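PDB 5VF5: SM80.1 Vicilin from Solanum melongena, which probably serves as a 7S seed storage globulin built from two cupin units, and binds a copper(II) ion. Local coordinates for residues N261-R266 and G343-F348; I82-Q87 and G105-H110; S222-F227 and F392-E397; V51-L56 and K119-V124. One frame throughout, in Å; residues are numbered along the deposited sequence. Where two conformers were deposited one is given.

Contact 1: residues N261-R266 and G343-F348. With ACT (acetate ion), chain C.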
loop_
_atom_site.group_PDB
_atom_site.type_symbol
_atom_site.label_atom_id
_atom_site.label_comp_id
_atom_site.label_asym_id
_atom_site.label_seq_id
_atom_site.Cartn_x
_atom_site.Cartn_y
_atom_site.Cartn_z
ATOM N N ASN A 261 -3.961 7.828 14.958
ATOM C CA ASN A 261 -2.527 7.523 14.987
ATOM C C ASN A 261 -1.774 8.729 15.516
ATOM O O ASN A 261 -1.990 9.850 15.094
ATOM C CB ASN A 261 -2.059 7.187 13.588
ATOM C CG ASN A 261 -2.553 5.848 13.138
ATOM O OD1 ASN A 261 -2.210 4.832 13.763
ATOM N ND2 ASN A 261 -3.361 5.820 12.073
ATOM N N SER A 262 -0.861 8.495 16.442
ATOM C CA SER A 262 -0.157 9.573 17.094
ATOM C C SER A 262 0.715 10.409 16.182
ATOM O O SER A 262 0.760 11.611 16.322
ATOM C CB SER A 262 0.647 9.035 18.284
ATOM O OG SER A 262 1.727 8.219 17.869
ATOM N N ARG A 263 1.444 9.757 15.274
ATOM C CA ARG A 263 2.357 10.486 14.376
ATOM C C ARG A 263 2.394 10.057 12.928
ATOM O O ARG A 263 2.856 10.830 12.098
ATOM C CB ARG A 263 3.755 10.526 14.920
ATOM C CG ARG A 263 4.406 9.235 15.075
ATOM C CD ARG A 263 5.912 9.480 15.374
ATOM N NE ARG A 263 6.758 9.761 14.217
ATOM C CZ ARG A 263 7.369 10.897 13.871
ATOM N NH1 ARG A 263 7.174 12.054 14.528
ATOM N NH2 ARG A 263 8.156 10.902 12.796
ATOM N N SER A 264 1.860 8.874 12.620
ATOM C CA SER A 264 1.992 8.312 11.312
ATOM C C SER A 264 0.793 8.605 10.442
ATOM O O SER A 264 -0.323 8.360 10.843
ATOM C CB SER A 264 2.236 6.808 11.415
ATOM O OG SER A 264 2.330 6.162 10.142
ATOM N N THR A 265 1.055 9.138 9.266
ATOM C CA THR A 265 0.028 9.272 8.236
ATOM C C THR A 265 -0.119 7.927 7.535
ATOM O O THR A 265 0.884 7.237 7.268
ATOM C CB THR A 265 0.459 10.330 7.200
ATOM O OG1 THR A 265 0.506 11.605 7.828
ATOM C CG2 THR A 265 -0.477 10.408 6.015
ATOM N N ARG A 266 -1.360 7.524 7.278
ATOM C CA ARG A 266 -1.657 6.228 6.674
ATOM C C ARG A 266 -2.235 6.366 5.303
ATOM O O ARG A 266 -3.086 7.208 5.077
ATOM C CB ARG A 266 -2.587 5.413 7.582
ATOM C CG ARG A 266 -2.005 5.202 9.002
ATOM C CD ARG A 266 -1.108 3.945 9.007
ATOM N NE ARG A 266 0.074 4.085 9.773
ATOM C CZ ARG A 266 0.561 3.182 10.569
ATOM N NH1 ARG A 266 -0.136 2.062 10.838
ATOM N NH2 ARG A 266 1.732 3.399 11.087
ATOM N N GLY A 343 2.079 3.040 6.411
ATOM C CA GLY A 343 2.334 4.092 7.385
ATOM C C GLY A 343 3.620 4.848 7.074
ATOM O O GLY A 343 4.670 4.223 6.858
ATOM N N ILE A 344 3.521 6.157 7.028
ATOM C CA ILE A 344 4.633 7.044 6.759
ATOM C C ILE A 344 4.965 7.684 8.128
ATOM O O ILE A 344 4.038 7.892 8.944
ATOM C CB ILE A 344 4.201 8.061 5.663
ATOM C CG1 ILE A 344 3.989 7.269 4.313
ATOM C CG2 ILE A 344 5.242 9.171 5.524
ATOM C CD1 ILE A 344 3.259 8.048 3.255
ATOM N N ASN A 345 6.244 7.978 8.418
ATOM C CA ASN A 345 6.646 8.479 9.736
ATOM C C ASN A 345 6.249 7.448 10.819
ATOM O O ASN A 345 5.683 7.817 11.871
ATOM C CB ASN A 345 6.063 9.874 10.063
ATOM C CG ASN A 345 6.453 10.926 9.044
ATOM O OD1 ASN A 345 5.568 11.700 8.574
ATOM N ND2 ASN A 345 7.723 10.926 8.640
ATOM N N ALA A 346 6.566 6.165 10.574
ATOM C CA ALA A 346 5.985 5.107 11.381
ATOM C C ALA A 346 6.663 4.860 12.744
ATOM O O ALA A 346 5.960 4.494 13.696
ATOM C CB ALA A 346 5.981 3.810 10.615
ATOM N N MET A 347 7.979 5.056 12.854
ATOM C CA MET A 347 8.618 4.771 14.111
ATOM C C MET A 347 7.986 5.642 15.197
ATOM O O MET A 347 7.782 6.852 15.010
ATOM C CB MET A 347 10.118 5.064 14.084
ATOM C CG MET A 347 10.795 4.506 15.300
ATOM S SD MET A 347 11.194 2.764 15.108
ATOM C CE MET A 347 12.721 2.891 14.250
ATOM N N PHE A 348 7.717 5.004 16.330
ATOM C CA PHE A 348 7.156 5.641 17.529
ATOM C C PHE A 348 5.645 5.905 17.418
ATOM O O PHE A 348 5.059 6.437 18.367
ATOM C CB PHE A 348 7.928 6.926 17.943
ATOM C CG PHE A 348 9.424 6.746 17.959
ATOM C CD1 PHE A 348 9.968 5.765 18.732
ATOM C CD2 PHE A 348 10.259 7.509 17.140
ATOM C CE1 PHE A 348 11.358 5.548 18.768
ATOM C CE2 PHE A 348 11.637 7.312 17.150
ATOM C CZ PHE A 348 12.185 6.326 17.976
HETATM C C ACT C . -4.181 2.406 10.284
HETATM O O ACT C . -3.044 1.940 10.603
HETATM O OXT ACT C . -4.651 3.395 10.891
HETATM C CH3 ACT C . -5.038 1.793 9.204
HETATM O O HOH W 1 2.756 11.797 9.480
HETATM O O HOH W 2 9.061 8.283 12.866
#
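The guanidinium of Arg266 turns one face to the backbone N of Gly343, with its NE 3.3 Å from Gly343 CA. Two partners meet its edge. Ser264 OG lies in the plane and receives NE at 3.1 Å and NH2 at 3.0 Å, a side-on grip by two nitrogens on one atom, while an acetate oxygen takes NH1 near the plane. A bend at chi2 (-87°) carries CD aside from the extended path, and Gly343, having no side chain, allows the flat group to pass close above its strand. A second guanidinium, that of Arg263, is set 63° from the amide plane of Asn345. Its NE donates to Asn345 O at 3.2 Å; the oxygen sits out of the guanidinium plane, and NE comes from above that of the carbonyl.

Ser264 OG, anti to its backbone N (chi1 178°), passes its own hydrogen to Ile344 O at 2.7 Å, again from above the carbonyl plane. Beside it Ile344 N bonds Thr265 O at 2.9 Å, almost straight. The latter bond belongs to the antiparallel pairing of strands 265-272 and 337-344 in the C-terminal cupin unit; nearby, one water joins Arg263 O, Thr265 OG1 and Asn345 OD1.

The buried hydroxyl of Ser264 thus accepts two bonds and donates one, an array in which the cation would probably polarise it and strengthen its bond to the carbonyl. Arg266 also forms a salt bridge with Glu229. The acetate, probably from the crystallisation liquor, is held as well by Asn261 ND2, Tyr259 and Lys351, consistent with a positively charged pocket for a small anion.

Contact 2: residues I82-Q87 and G105-H110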
loop_
_atom_site.group_PDB
_atom_site.type_symbol
_atom_site.label_atom_id
_atom_site.label_comp_id
_atom_site.label_asym_id
_atom_site.label_seq_id
_atom_site.Cartn_x
_atom_site.Cartn_y
_atom_site.Cartn_z
ATOM N N ILE A 82 9.114 -13.033 -7.814
ATOM C CA ILE A 82 9.925 -11.859 -8.104
ATOM C C ILE A 82 11.362 -12.286 -8.264
ATOM O O ILE A 82 11.905 -13.011 -7.435
ATOM C CB ILE A 82 9.790 -10.741 -7.052
ATOM C CG1 ILE A 82 10.487 -9.479 -7.545
ATOM C CG2 ILE A 82 10.303 -11.177 -5.665
ATOM C CD1 ILE A 82 10.172 -8.263 -6.742
ATOM N N SER A 83 12.006 -11.835 -9.314
ATOM C CA SER A 83 13.403 -12.040 -9.550
ATOM C C SER A 83 14.129 -10.704 -9.534
ATOM O O SER A 83 13.733 -9.794 -10.260
ATOM C CB SER A 83 13.619 -12.787 -10.861
ATOM O OG SER A 83 12.914 -14.027 -10.867
ATOM N N ILE A 84 15.185 -10.575 -8.747
ATOM C CA ILE A 84 15.901 -9.336 -8.527
ATOM C C ILE A 84 17.347 -9.528 -8.995
ATOM O O ILE A 84 18.060 -10.401 -8.484
ATOM C CB ILE A 84 15.882 -8.943 -7.047
ATOM C CG1 ILE A 84 14.471 -9.007 -6.503
ATOM C CG2 ILE A 84 16.531 -7.585 -6.855
ATOM C CD1 ILE A 84 14.343 -8.850 -5.007
ATOM N N ALA A 85 17.785 -8.719 -9.926
ATOM C CA ALA A 85 19.111 -8.759 -10.529
ATOM C C ALA A 85 19.898 -7.519 -10.109
ATOM O O ALA A 85 19.548 -6.412 -10.448
ATOM C CB ALA A 85 19.033 -8.866 -12.022
ATOM N N GLU A 86 20.913 -7.682 -9.312
ATOM C CA GLU A 86 21.804 -6.595 -8.979
ATOM C C GLU A 86 23.097 -6.808 -9.760
ATOM O O GLU A 86 23.203 -7.736 -10.559
ATOM C CB GLU A 86 21.990 -6.508 -7.454
ATOM C CG GLU A 86 20.873 -5.589 -6.889
ATOM C CD GLU A 86 20.372 -5.840 -5.491
ATOM O OE1 GLU A 86 20.440 -6.990 -4.978
ATOM O OE2 GLU A 86 19.857 -4.844 -4.908
ATOM N N GLN A 87 24.040 -5.913 -9.620
ATOM C CA GLN A 87 25.321 -6.034 -10.326
ATOM C C GLN A 87 26.056 -7.318 -9.950
ATOM O O GLN A 87 26.738 -7.908 -10.781
ATOM C CB GLN A 87 26.170 -4.816 -9.992
ATOM C CG GLN A 87 27.586 -4.759 -10.549
ATOM C CD GLN A 87 27.663 -4.759 -12.068
ATOM O OE1 GLN A 87 26.684 -4.429 -12.757
ATOM N NE2 GLN A 87 28.845 -5.095 -12.594
ATOM N N GLY A 105 15.741 0.788 -4.282
ATOM C CA GLY A 105 15.695 1.550 -5.509
ATOM C C GLY A 105 16.769 1.101 -6.462
ATOM O O GLY A 105 17.861 0.710 -6.046
ATOM N N GLY A 106 16.457 1.073 -7.747
ATOM C CA GLY A 106 17.439 0.637 -8.720
ATOM C C GLY A 106 17.656 -0.832 -8.894
ATOM O O GLY A 106 18.509 -1.262 -9.675
ATOM N N SER A 107 16.857 -1.642 -8.193
ATOM C CA SER A 107 16.945 -3.068 -8.373
ATOM C C SER A 107 16.180 -3.425 -9.653
ATOM O O SER A 107 15.009 -3.075 -9.814
ATOM C CB SER A 107 16.301 -3.775 -7.189
ATOM O OG SER A 107 17.032 -3.526 -6.014
ATOM N N THR A 108 16.846 -4.140 -10.553
ATOM C CA THR A 108 16.187 -4.677 -11.762
ATOM C C THR A 108 15.364 -5.887 -11.406
ATOM O O THR A 108 15.912 -6.883 -10.863
ATOM C CB THR A 108 17.206 -5.006 -12.860
ATOM O OG1 THR A 108 17.888 -3.813 -13.241
ATOM C CG2 THR A 108 16.558 -5.618 -14.069
ATOM N N ILE A 109 14.077 -5.802 -11.620
ATOM C CA ILE A 109 13.178 -6.864 -11.289
ATOM C C ILE A 109 12.370 -7.349 -12.488
ATOM O O ILE A 109 12.098 -6.594 -13.431
ATOM C CB ILE A 109 12.214 -6.496 -10.160
ATOM C CG1 ILE A 109 11.190 -5.472 -10.582
ATOM C CG2 ILE A 109 12.960 -6.056 -8.909
ATOM C CD1 ILE A 109 10.018 -5.375 -9.636
ATOM N N HIS A 110 11.978 -8.620 -12.429
ATOM C CA HIS A 110 10.936 -9.150 -13.262
ATOM C C HIS A 110 9.974 -9.962 -12.432
ATOM O O HIS A 110 10.344 -10.416 -11.310
ATOM C CB HIS A 110 11.480 -9.864 -14.525
ATOM C CG HIS A 110 12.374 -11.034 -14.276
ATOM N ND1 HIS A 110 11.874 -12.281 -14.003
ATOM C CD2 HIS A 110 13.713 -11.168 -14.392
ATOM C CE1 HIS A 110 12.882 -13.135 -13.925
ATOM N NE2 HIS A 110 14.009 -12.493 -14.160
HETATM O O HOH W 3 10.262 -13.732 -11.782
HETATM O O HOH W 4 19.744 -4.029 -10.993
#
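Ile84 and Ile109 lie side by side on the inner face of an antiparallel strand pair in the N-terminal cupin barrel, a pair dense on one face and opened by water at the Glu86 end. Ile84 CG1 comes within 4.1 Å of Ile109 CG2. Ile109 CG1 stands between its backbone N and carbonyl carbon (chi1 70°), and the CD1 beyond it meets Ile82 CD1, also at 4.1 Å. Phe93 joins from the adjacent strand 90-96, and Leu101 and Leu103 from strand 100-103 of the other sheet.

Across the sheet, in the given one of two Ser83 conformers, Ser83 CB rests over one face of the His110 ring, 3.4 Å from its centroid; Phe61 also meets this ring. Between the two faces run backbone bonds, Ser83 N to His110 O at 3.0 Å and Ala85 N to Thr108 O at 2.8 Å.

Toward Glu86 and Ser107 the strands part. Glu86 OE2 is still 3.3 Å from Ser107 OG, but its salt bridge is with Arg206, and Ser107 OG bonds His104 O. Water takes the place of the second bond of the Ala85-Thr108 pair: one molecule donates to Ala85 O and accepts from Thr108 N at 2.9 Å.

Contact 3: residues S222-F227 and F392-E397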
loop_
_atom_site.group_PDB
_atom_site.type_symbol
_atom_site.label_atom_id
_atom_site.label_comp_id
_atom_site.label_asym_id
_atom_site.label_seq_id
_atom_site.Cartn_x
_atom_site.Cartn_y
_atom_site.Cartn_z
ATOM N N SER A 222 -10.672 -8.456 18.103
ATOM C CA SER A 222 -11.848 -8.921 18.793
ATOM C C SER A 222 -12.658 -9.788 17.844
ATOM O O SER A 222 -12.227 -10.050 16.708
ATOM C CB SER A 222 -12.701 -7.753 19.212
ATOM O OG SER A 222 -13.358 -7.214 18.084
ATOM N N ARG A 223 -13.839 -10.227 18.272
ATOM C CA ARG A 223 -14.619 -11.034 17.357
ATOM C C ARG A 223 -15.110 -10.262 16.127
ATOM O O ARG A 223 -15.636 -10.888 15.220
ATOM C CB ARG A 223 -15.785 -11.707 18.068
ATOM C CG ARG A 223 -16.898 -10.800 18.539
ATOM C CD ARG A 223 -17.839 -11.665 19.402
ATOM N NE ARG A 223 -18.991 -10.952 19.948
ATOM C CZ ARG A 223 -20.232 -10.950 19.443
ATOM N NH1 ARG A 223 -21.187 -10.255 20.066
ATOM N NH2 ARG A 223 -20.542 -11.618 18.328
ATOM N N PHE A 224 -14.968 -8.930 16.124
ATOM C CA PHE A 224 -15.389 -8.123 14.980
ATOM C C PHE A 224 -14.276 -7.600 14.099
ATOM O O PHE A 224 -14.573 -6.939 13.118
ATOM C CB PHE A 224 -16.295 -6.975 15.420
ATOM C CG PHE A 224 -17.709 -7.422 15.614
ATOM C CD1 PHE A 224 -18.516 -7.623 14.497
ATOM C CD2 PHE A 224 -18.195 -7.662 16.855
ATOM C CE1 PHE A 224 -19.828 -8.079 14.637
ATOM C CE2 PHE A 224 -19.508 -8.114 17.019
ATOM C CZ PHE A 224 -20.319 -8.297 15.914
ATOM N N GLY A 225 -13.022 -7.904 14.408
ATOM C CA GLY A 225 -11.948 -7.471 13.521
ATOM C C GLY A 225 -10.574 -7.685 14.058
ATOM O O GLY A 225 -10.410 -8.125 15.191
ATOM N N GLN A 226 -9.577 -7.417 13.200
ATOM C CA GLN A 226 -8.188 -7.712 13.491
ATOM C C GLN A 226 -7.296 -6.587 12.943
ATOM O O GLN A 226 -7.552 -6.110 11.830
ATOM C CB GLN A 226 -7.814 -9.035 12.805
ATOM C CG GLN A 226 -8.677 -10.241 13.215
ATOM C CD GLN A 226 -9.944 -10.378 12.382
ATOM O OE1 GLN A 226 -9.915 -10.197 11.180
ATOM N NE2 GLN A 226 -11.064 -10.690 13.030
ATOM N N PHE A 227 -6.263 -6.220 13.688
ATOM C CA PHE A 227 -5.231 -5.320 13.192
ATOM C C PHE A 227 -3.882 -5.949 13.471
ATOM O O PHE A 227 -3.600 -6.305 14.618
ATOM C CB PHE A 227 -5.321 -3.990 13.920
ATOM C CG PHE A 227 -4.311 -3.004 13.467
ATOM C CD1 PHE A 227 -4.584 -2.166 12.395
ATOM C CD2 PHE A 227 -3.098 -2.875 14.118
ATOM C CE1 PHE A 227 -3.626 -1.257 11.978
ATOM C CE2 PHE A 227 -2.145 -1.969 13.699
ATOM C CZ PHE A 227 -2.419 -1.133 12.626
ATOM N N PHE A 392 -12.723 -3.453 17.985
ATOM C CA PHE A 392 -13.749 -3.659 16.954
ATOM C C PHE A 392 -15.009 -4.184 17.603
ATOM O O PHE A 392 -14.941 -5.044 18.493
ATOM C CB PHE A 392 -13.302 -4.646 15.893
ATOM C CG PHE A 392 -11.969 -4.336 15.260
ATOM C CD1 PHE A 392 -10.787 -4.774 15.849
ATOM C CD2 PHE A 392 -11.888 -3.677 14.068
ATOM C CE1 PHE A 392 -9.553 -4.511 15.256
ATOM C CE2 PHE A 392 -10.665 -3.423 13.461
ATOM C CZ PHE A 392 -9.501 -3.843 14.049
ATOM N N VAL A 393 -16.148 -3.636 17.166
ATOM C CA VAL A 393 -17.442 -3.983 17.749
ATOM C C VAL A 393 -18.499 -4.064 16.649
ATOM O O VAL A 393 -18.228 -3.726 15.497
ATOM C CB VAL A 393 -17.862 -2.956 18.832
ATOM C CG1 VAL A 393 -16.836 -2.832 19.923
ATOM C CG2 VAL A 393 -18.137 -1.590 18.271
ATOM N N ALA A 394 -19.722 -4.482 17.007
ATOM C CA ALA A 394 -20.797 -4.457 16.042
ATOM C C ALA A 394 -21.064 -3.018 15.593
ATOM O O ALA A 394 -21.131 -2.102 16.396
ATOM C CB ALA A 394 -22.061 -5.035 16.650
ATOM N N GLY A 395 -21.255 -2.852 14.302
ATOM C CA GLY A 395 -21.610 -1.560 13.735
ATOM C C GLY A 395 -23.080 -1.293 13.926
ATOM O O GLY A 395 -23.818 -2.179 14.379
ATOM N N PRO A 396 -23.530 -0.070 13.582
ATOM C CA PRO A 396 -24.919 0.301 13.712
ATOM C C PRO A 396 -25.815 -0.584 12.846
ATOM O O PRO A 396 -25.409 -0.990 11.768
ATOM C CB PRO A 396 -24.964 1.720 13.143
ATOM C CG PRO A 396 -23.581 2.250 13.226
ATOM C CD PRO A 396 -22.710 1.039 13.044
ATOM N N GLU A 397 -27.029 -0.837 13.299
ATOM C CA GLU A 397 -28.012 -1.629 12.492
ATOM C C GLU A 397 -28.173 -1.118 11.063
ATOM O O GLU A 397 -28.317 -1.908 10.128
ATOM C CB GLU A 397 -29.407 -1.598 13.139
#
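A type I beta turn, Ser222 to Gly225, presses its backbone against Phe392 and its one aromatic side chain, Phe224, against the two residues that follow. Gly225 CA stands over the face of the Phe392 ring, 3.8 Å from the centroid and 19° off the normal. With no side chain on Gly225, the ring can lie flat along the chain: Gly225 C and Gln226 N sit over that same face nearer the rim, and CZ at the far end approaches Phe227 CB at 4.2 Å. Phe392 CG is anti to the carbonyl carbon (chi1 -53°), which starts the ring off toward the turn.

Ser222 OG accepts from Phe224 N at 3.1 Å, making an ST turn inside the beta turn, and donates to Phe392 O at 2.7 Å, approaching from above the plane of that carbonyl.

The two strands run antiparallel in direction, yet their axes stay 7.7 Å apart and no beta bridge joins them. In the C-terminal cupin unit they belong to different sheets: 225-230 pairs with 243-250, whereas 392-394 adds to 254-261. Side chains therefore do the joining, and Met248, Ile250 and Val256 pack on Phe392 further in.

Farther along, the Phe224 ring lies against the strand. Ala394 N is over one face, 3.5 Å from CD2, and Val393 C is over it too. Ala394 CB comes up off-centre, 3.8 Å from Phe224 CZ. On the opposite side Phe224 CE2 lies over the centre of the Arg223 guanidinium, which sits beyond the ring's rim.

Contact 4: residues V51-L56 and K119-V124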
loop_
_atom_site.group_PDB
_atom_site.type_symbol
_atom_site.label_atom_id
_atom_site.label_comp_id
_atom_site.label_asym_id
_atom_site.label_seq_id
_atom_site.Cartn_x
_atom_site.Cartn_y
_atom_site.Cartn_z
ATOM N N VAL A 51 1.730 5.622 -4.331
ATOM C CA VAL A 51 1.205 4.279 -4.256
ATOM C C VAL A 51 0.764 3.800 -5.599
ATOM O O VAL A 51 0.303 4.598 -6.435
ATOM C CB VAL A 51 0.102 4.046 -3.181
ATOM C CG1 VAL A 51 0.659 4.222 -1.779
ATOM C CG2 VAL A 51 -1.105 4.895 -3.410
ATOM N N SER A 52 0.882 2.503 -5.814
ATOM C CA SER A 52 0.540 1.900 -7.105
ATOM C C SER A 52 0.042 0.478 -6.901
ATOM O O SER A 52 0.152 -0.100 -5.801
ATOM C CB SER A 52 1.767 1.927 -8.037
ATOM O OG SER A 52 2.856 1.213 -7.458
ATOM N N VAL A 53 -0.460 -0.083 -7.977
ATOM C CA VAL A 53 -0.912 -1.461 -8.020
ATOM C C VAL A 53 -0.281 -2.133 -9.244
ATOM O O VAL A 53 -0.194 -1.524 -10.296
ATOM C CB VAL A 53 -2.464 -1.603 -8.027
ATOM C CG1 VAL A 53 -2.904 -3.046 -8.264
ATOM C CG2 VAL A 53 -3.055 -1.105 -6.724
ATOM N N ILE A 54 0.225 -3.360 -9.041
ATOM C CA ILE A 54 0.648 -4.237 -10.113
ATOM C C ILE A 54 -0.304 -5.415 -10.130
ATOM O O ILE A 54 -0.508 -6.064 -9.101
ATOM C CB ILE A 54 2.091 -4.754 -9.900
ATOM C CG1 ILE A 54 3.069 -3.583 -9.758
ATOM C CG2 ILE A 54 2.461 -5.692 -11.048
ATOM C CD1 ILE A 54 4.470 -3.969 -9.334
ATOM N N GLU A 55 -0.834 -5.732 -11.305
ATOM C CA GLU A 55 -1.724 -6.860 -11.528
ATOM C C GLU A 55 -1.146 -7.713 -12.641
ATOM O O GLU A 55 -0.799 -7.184 -13.703
ATOM C CB GLU A 55 -3.074 -6.370 -12.025
ATOM C CG GLU A 55 -3.824 -5.541 -11.061
ATOM C CD GLU A 55 -5.191 -5.128 -11.591
ATOM O OE1 GLU A 55 -5.434 -5.100 -12.833
ATOM O OE2 GLU A 55 -6.006 -4.755 -10.740
ATOM N N LEU A 56 -0.961 -9.004 -12.379
ATOM C CA LEU A 56 -0.530 -9.952 -13.408
ATOM C C LEU A 56 -1.668 -10.970 -13.586
ATOM O O LEU A 56 -2.066 -11.648 -12.637
ATOM C CB LEU A 56 0.782 -10.678 -13.033
ATOM C CG LEU A 56 2.068 -10.049 -13.592
ATOM C CD1 LEU A 56 2.293 -8.683 -13.000
ATOM C CD2 LEU A 56 3.284 -10.945 -13.383
ATOM N N LYS A 119 -5.289 -14.339 -10.530
ATOM C CA LYS A 119 -4.475 -13.133 -10.710
ATOM C C LYS A 119 -3.558 -12.902 -9.508
ATOM O O LYS A 119 -3.872 -13.302 -8.376
ATOM C CB LYS A 119 -5.358 -11.922 -10.941
ATOM C CG LYS A 119 -6.224 -12.008 -12.168
ATOM C CD LYS A 119 -7.071 -10.746 -12.297
ATOM C CE LYS A 119 -8.145 -10.922 -13.334
ATOM N NZ LYS A 119 -8.863 -9.646 -13.617
ATOM N N PHE A 120 -2.428 -12.239 -9.771
ATOM C CA PHE A 120 -1.450 -11.820 -8.745
ATOM C C PHE A 120 -1.499 -10.320 -8.625
ATOM O O PHE A 120 -1.331 -9.633 -9.634
ATOM C CB PHE A 120 -0.072 -12.292 -9.210
ATOM C CG PHE A 120 1.095 -11.862 -8.359
ATOM C CD1 PHE A 120 1.187 -12.214 -7.016
ATOM C CD2 PHE A 120 2.157 -11.152 -8.927
ATOM C CE1 PHE A 120 2.294 -11.837 -6.264
ATOM C CE2 PHE A 120 3.246 -10.789 -8.184
ATOM C CZ PHE A 120 3.333 -11.152 -6.858
ATOM N N PHE A 121 -1.797 -9.812 -7.419
ATOM C CA PHE A 121 -2.043 -8.404 -7.196
ATOM C C PHE A 121 -1.093 -7.924 -6.093
ATOM O O PHE A 121 -1.057 -8.538 -4.987
ATOM C CB PHE A 121 -3.509 -8.249 -6.809
ATOM C CG PHE A 121 -4.000 -6.839 -6.741
ATOM C CD1 PHE A 121 -3.592 -5.983 -5.715
ATOM C CD2 PHE A 121 -4.921 -6.383 -7.663
ATOM C CE1 PHE A 121 -4.064 -4.690 -5.643
ATOM C CE2 PHE A 121 -5.401 -5.082 -7.583
ATOM C CZ PHE A 121 -4.971 -4.245 -6.572
ATOM N N VAL A 122 -0.355 -6.841 -6.372
ATOM C CA VAL A 122 0.592 -6.257 -5.421
ATOM C C VAL A 122 0.220 -4.796 -5.218
ATOM O O VAL A 122 0.017 -4.065 -6.202
ATOM C CB VAL A 122 2.048 -6.351 -5.950
ATOM C CG1 VAL A 122 3.072 -5.877 -4.932
ATOM C CG2 VAL A 122 2.367 -7.782 -6.397
ATOM N N TYR A 123 0.157 -4.368 -3.957
ATOM C CA TYR A 123 0.073 -2.957 -3.562
ATOM C C TYR A 123 1.474 -2.463 -3.240
ATOM O O TYR A 123 2.197 -3.095 -2.465
ATOM C CB TYR A 123 -0.835 -2.849 -2.333
ATOM C CG TYR A 123 -1.147 -1.482 -1.750
ATOM C CD1 TYR A 123 -1.314 -0.378 -2.565
ATOM C CD2 TYR A 123 -1.366 -1.326 -0.367
ATOM C CE1 TYR A 123 -1.624 0.859 -2.034
ATOM C CE2 TYR A 123 -1.715 -0.103 0.167
ATOM C CZ TYR A 123 -1.848 0.981 -0.663
ATOM O OH TYR A 123 -2.198 2.185 -0.119
ATOM N N VAL A 124 1.878 -1.333 -3.797
ATOM C CA VAL A 124 3.232 -0.829 -3.729
ATOM C C VAL A 124 3.278 0.562 -3.162
ATOM O O VAL A 124 2.545 1.448 -3.617
ATOM C CB VAL A 124 3.877 -0.842 -5.120
ATOM C CG1 VAL A 124 5.313 -0.345 -5.067
ATOM C CG2 VAL A 124 3.784 -2.207 -5.778
#
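Ile54 and Val122 form a hydrogen-bonded pair: Ile54 CB is 4.3 Å from Val122 CB, Ile54 N bonds Val122 O at 2.9 Å, and Val122 N bonds Ile54 O at 2.8 Å. Ile54 CD1 reaches slantwise to Val124 CG2, at 4.0 Å. At the other end Leu56 CB lies at the edge of the Phe120 ring, near its plane, Phe120 CG being anti to the backbone N (chi1 175°). Ser52 with Val124 and Leu56 with Phe120 repeat the doubly bonded pattern, and CA hydrogens point at carbonyls in between.

These are inner strands of a sheet of the N-terminal cupin unit: 28-32 flanks 49-56, and 69-77 flanks 120-128. From those neighbours Phe30 packs on Ile54, Phe73 on Val122 and Val75 on Phe120, on the face that carries Ser52, Ile54, Leu56, Phe120, Val122 and Val124.

The opposite face looks to the other cupin unit. Met269 packs there on Val53 and Tyr123, and Tyr123 OH is hydrogen-bonded to Val267 O. Glu55 lies beside Phe121, its carboxylate turned 54° from the ring, and its OE2 makes a salt bridge with Arg31. Val53, Phe121 and Tyr123 each have a second conformer; these contacts hold for the given copy.

Overall arrangement
From the N terminus, contact 4 opens first, at 51-56. The chain then goes out to contact 2, which closes a short loop between 82-87 and 105-110, and returns for 119-124 to shut contact 4 around it. The second cupin unit repeats this nesting on a larger scale: 222-227 opens contact 3, contact 1 closes within it between 261-266 and 343-348, and 392-397 completes the outer loop. No loops cross, and the two nested pairs follow in series. Contacts 2 and 4 hold the N-terminal unit, with centres about 17 Å apart; contacts 1 and 3 hold the C-terminal one, with centres about 23 Å apart. Contact 4 lies where the two units meet.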